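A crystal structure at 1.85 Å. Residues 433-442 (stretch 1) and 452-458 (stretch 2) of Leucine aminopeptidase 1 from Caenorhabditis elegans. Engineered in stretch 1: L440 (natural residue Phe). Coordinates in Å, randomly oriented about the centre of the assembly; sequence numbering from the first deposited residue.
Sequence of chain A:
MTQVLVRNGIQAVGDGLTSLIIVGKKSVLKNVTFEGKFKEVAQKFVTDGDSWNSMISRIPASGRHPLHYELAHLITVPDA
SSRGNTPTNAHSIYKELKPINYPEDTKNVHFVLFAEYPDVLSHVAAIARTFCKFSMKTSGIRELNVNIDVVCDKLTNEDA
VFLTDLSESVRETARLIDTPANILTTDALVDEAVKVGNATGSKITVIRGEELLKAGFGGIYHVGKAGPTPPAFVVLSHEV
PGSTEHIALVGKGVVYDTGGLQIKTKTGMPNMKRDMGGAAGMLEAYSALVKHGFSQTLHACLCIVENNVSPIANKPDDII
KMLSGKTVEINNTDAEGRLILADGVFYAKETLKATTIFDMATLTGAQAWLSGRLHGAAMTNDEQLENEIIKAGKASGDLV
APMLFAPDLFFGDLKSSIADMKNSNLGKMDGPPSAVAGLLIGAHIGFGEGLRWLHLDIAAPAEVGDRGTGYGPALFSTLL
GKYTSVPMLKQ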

# COMPACT_ATOMS: atom_id res chain seq x y z
N PRO A 433 16.43 -5.73 -14.07
CA PRO A 433 15.24 -5.47 -14.91
C PRO A 433 15.48 -4.63 -16.16
O PRO A 433 14.87 -4.92 -17.21
CB PRO A 433 14.27 -4.77 -13.93
CG PRO A 433 14.65 -5.39 -12.59
CD PRO A 433 16.15 -5.49 -12.64
N SER A 434 16.38 -3.64 -16.08
CA SER A 434 16.71 -2.82 -17.27
C SER A 434 17.39 -3.62 -18.37
O SER A 434 17.21 -3.33 -19.56
CB SER A 434 17.57 -1.61 -16.90
OG SER A 434 16.89 -0.85 -15.90
N ALA A 435 18.16 -4.64 -17.99
CA ALA A 435 18.84 -5.50 -18.94
C ALA A 435 17.82 -6.43 -19.60
O ALA A 435 17.83 -6.63 -20.81
CB ALA A 435 19.92 -6.33 -18.21
N VAL A 436 16.92 -6.98 -18.78
CA VAL A 436 15.88 -7.87 -19.28
C VAL A 436 14.99 -7.12 -20.29
O VAL A 436 14.65 -7.66 -21.35
CB VAL A 436 15.06 -8.48 -18.10
CG1 VAL A 436 13.84 -9.25 -18.62
CG2 VAL A 436 15.96 -9.41 -17.29
N ALA A 437 14.67 -5.87 -19.97
CA ALA A 437 13.90 -5.02 -20.88
C ALA A 437 14.63 -4.89 -22.22
O ALA A 437 14.01 -5.00 -23.28
CB ALA A 437 13.70 -3.61 -20.24
N GLY A 438 15.94 -4.67 -22.20
CA GLY A 438 16.69 -4.59 -23.45
C GLY A 438 16.74 -5.91 -24.20
O GLY A 438 16.71 -5.93 -25.43
N LEU A 439 16.79 -7.03 -23.46
CA LEU A 439 16.85 -8.36 -24.09
C LEU A 439 15.57 -8.70 -24.82
O LEU A 439 15.60 -9.46 -25.79
CB LEU A 439 17.16 -9.44 -23.04
CG LEU A 439 18.59 -9.41 -22.47
CD1 LEU A 439 18.68 -10.45 -21.32
CD2 LEU A 439 19.60 -9.69 -23.58
N LEU A 440 14.43 -8.16 -24.37
CA LEU A 440 13.19 -8.37 -25.13
C LEU A 440 13.38 -7.78 -26.54
O LEU A 440 13.03 -8.42 -27.53
CB LEU A 440 11.98 -7.71 -24.44
CG LEU A 440 10.61 -7.81 -25.13
CD1 LEU A 440 10.40 -6.90 -26.39
CD2 LEU A 440 10.18 -9.31 -25.37
N ILE A 441 13.95 -6.58 -26.62
CA ILE A 441 14.23 -5.95 -27.92
C ILE A 441 15.18 -6.84 -28.74
O ILE A 441 14.88 -7.21 -29.90
CB ILE A 441 14.88 -4.55 -27.74
CG1 ILE A 441 13.93 -3.60 -26.99
CG2 ILE A 441 15.26 -3.96 -29.10
CD1 ILE A 441 14.63 -2.35 -26.43
N GLY A 442 16.31 -7.20 -28.15
CA GLY A 442 17.33 -7.97 -28.87
C GLY A 442 16.92 -9.37 -29.28
O GLY A 442 17.46 -9.92 -30.23
N ARG A 452 26.58 -5.28 -34.92
CA ARG A 452 26.75 -4.62 -33.62
C ARG A 452 25.41 -3.99 -33.23
O ARG A 452 24.83 -3.24 -34.00
CB ARG A 452 27.85 -3.56 -33.69
CG ARG A 452 29.25 -4.20 -33.95
CD ARG A 452 30.36 -3.16 -33.94
NE ARG A 452 30.07 -2.11 -34.92
CZ ARG A 452 30.61 -0.89 -34.89
NH1 ARG A 452 31.48 -0.57 -33.93
NH2 ARG A 452 30.26 0.00 -35.83
N TRP A 453 24.93 -4.34 -32.03
CA TRP A 453 23.67 -3.83 -31.52
C TRP A 453 23.94 -3.24 -30.15
O TRP A 453 24.57 -3.88 -29.31
CB TRP A 453 22.61 -4.97 -31.42
CG TRP A 453 21.40 -4.55 -30.56
CD1 TRP A 453 20.61 -3.44 -30.73
CD2 TRP A 453 20.89 -5.23 -29.41
NE1 TRP A 453 19.64 -3.38 -29.74
CE2 TRP A 453 19.78 -4.49 -28.93
CE3 TRP A 453 21.27 -6.41 -28.73
CZ2 TRP A 453 19.07 -4.87 -27.79
CZ3 TRP A 453 20.54 -6.79 -27.61
CH2 TRP A 453 19.45 -6.03 -27.16
N LEU A 454 23.45 -2.02 -29.93
CA LEU A 454 23.58 -1.39 -28.63
C LEU A 454 22.25 -0.76 -28.25
O LEU A 454 21.69 0.05 -28.99
CB LEU A 454 24.70 -0.34 -28.63
CG LEU A 454 25.00 0.30 -27.27
CD1 LEU A 454 26.52 0.53 -27.02
CD2 LEU A 454 24.17 1.61 -27.02
N HIS A 455 21.78 -1.14 -27.06
CA HIS A 455 20.55 -0.58 -26.48
C HIS A 455 20.95 0.40 -25.37
O HIS A 455 21.83 0.11 -24.56
CB HIS A 455 19.74 -1.75 -25.89
CG HIS A 455 18.72 -1.32 -24.88
ND1 HIS A 455 17.61 -0.57 -25.22
CD2 HIS A 455 18.63 -1.54 -23.54
CE1 HIS A 455 16.90 -0.32 -24.14
NE2 HIS A 455 17.50 -0.90 -23.10
N LEU A 456 20.32 1.59 -25.33
CA LEU A 456 20.72 2.61 -24.38
C LEU A 456 19.45 3.10 -23.68
O LEU A 456 18.56 3.68 -24.32
CB LEU A 456 21.41 3.79 -25.12
CG LEU A 456 21.94 4.92 -24.21
CD1 LEU A 456 23.03 4.41 -23.25
CD2 LEU A 456 22.48 6.07 -25.07
N ASP A 457 19.37 2.89 -22.37
CA ASP A 457 18.21 3.31 -21.57
C ASP A 457 18.53 4.64 -20.87
O ASP A 457 19.47 4.74 -20.06
CB ASP A 457 17.91 2.22 -20.52
CG ASP A 457 16.57 2.39 -19.79
OD1 ASP A 457 15.94 3.47 -19.78
OD2 ASP A 457 16.13 1.39 -19.19
N ILE A 458 17.75 5.66 -21.20
CA ILE A 458 18.06 7.03 -20.79
C ILE A 458 16.92 7.64 -19.95
O ILE A 458 16.82 8.87 -19.84
CB ILE A 458 18.38 7.94 -22.02
CG1 ILE A 458 17.15 8.05 -22.97
CG2 ILE A 458 19.58 7.39 -22.79
CD1 ILE A 458 17.23 9.24 -23.98
O HOH W 1 16.63 -0.96 -20.58

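The helix of stretch 1 lies across the strand of stretch 2 with the two N-to-C directions 137° apart, so ascending the helix means descending the strand: S434 sits near D457, G438 near H455 and G442 near W453. The strand alternates, and W453, H455 and D457 all send CA-to-CB toward the helix while the leucines between them touch nothing on it. The helix answers with a spacing of four, S434, G438 and G442, joined by I441.

At S434 the polar link is indirect. S434 CB comes within 4.0 Å of D457 OD2, a van der Waals contact, and S434 O stands 4.3 Å from H455 NE2, too far for a hydrogen bond. A single water fills the gap, its O donating to S434 O at 2.6 Å and to D457 OD2 at 2.8 Å, and lying 2.7 Å from H455 NE2. S434 O therefore serves two donors, this water and G438 N, the latter at 3.2 Å. No direct hydrogen bond joins the two stretches.

A435 points away, and V436 is out of reach of the strand. G438 is where the helix comes closest in register, its CA 6.3 Å from H455 CA. Its own CA lies over the face of the H455 ring, 3.9 Å from the centroid and 25° off the normal, a CH-pi contact. With the ring where it is, there is no room for a side chain: a CB would point toward the strand and lie 2.6 Å from H455 CD2, a clash. G438 O meets the W453 ring at its edge, 3.2 Å from W453 CH2, while also accepting the helical bond from G442 N at 3.0 Å.

L439 starts away from the strand, though its end swings nearer without reaching contact. L440, an engineered residue (Phe in the natural sequence), sends CA-to-CB sideways and makes no contact with the strand.

I441 is the one bulky helix side chain that packs against the strand. It touches both rings, with I441 CG2 4.1 Å from W453 CZ2 and I441 CD1 3.7 Å from H455 ND1.

G442 repeats the theme of G438 one turn later. Its CA lies over a face of W453, 3.7 Å from the centroid of the six-membered ring and 26° off the normal, and a CB here would fall 2.4 Å from W453 CZ3. The rule is legible: glycines four apart let large strand rings lie against bare helix backbone, an isoleucine touches both rings, and a water handles the polar end.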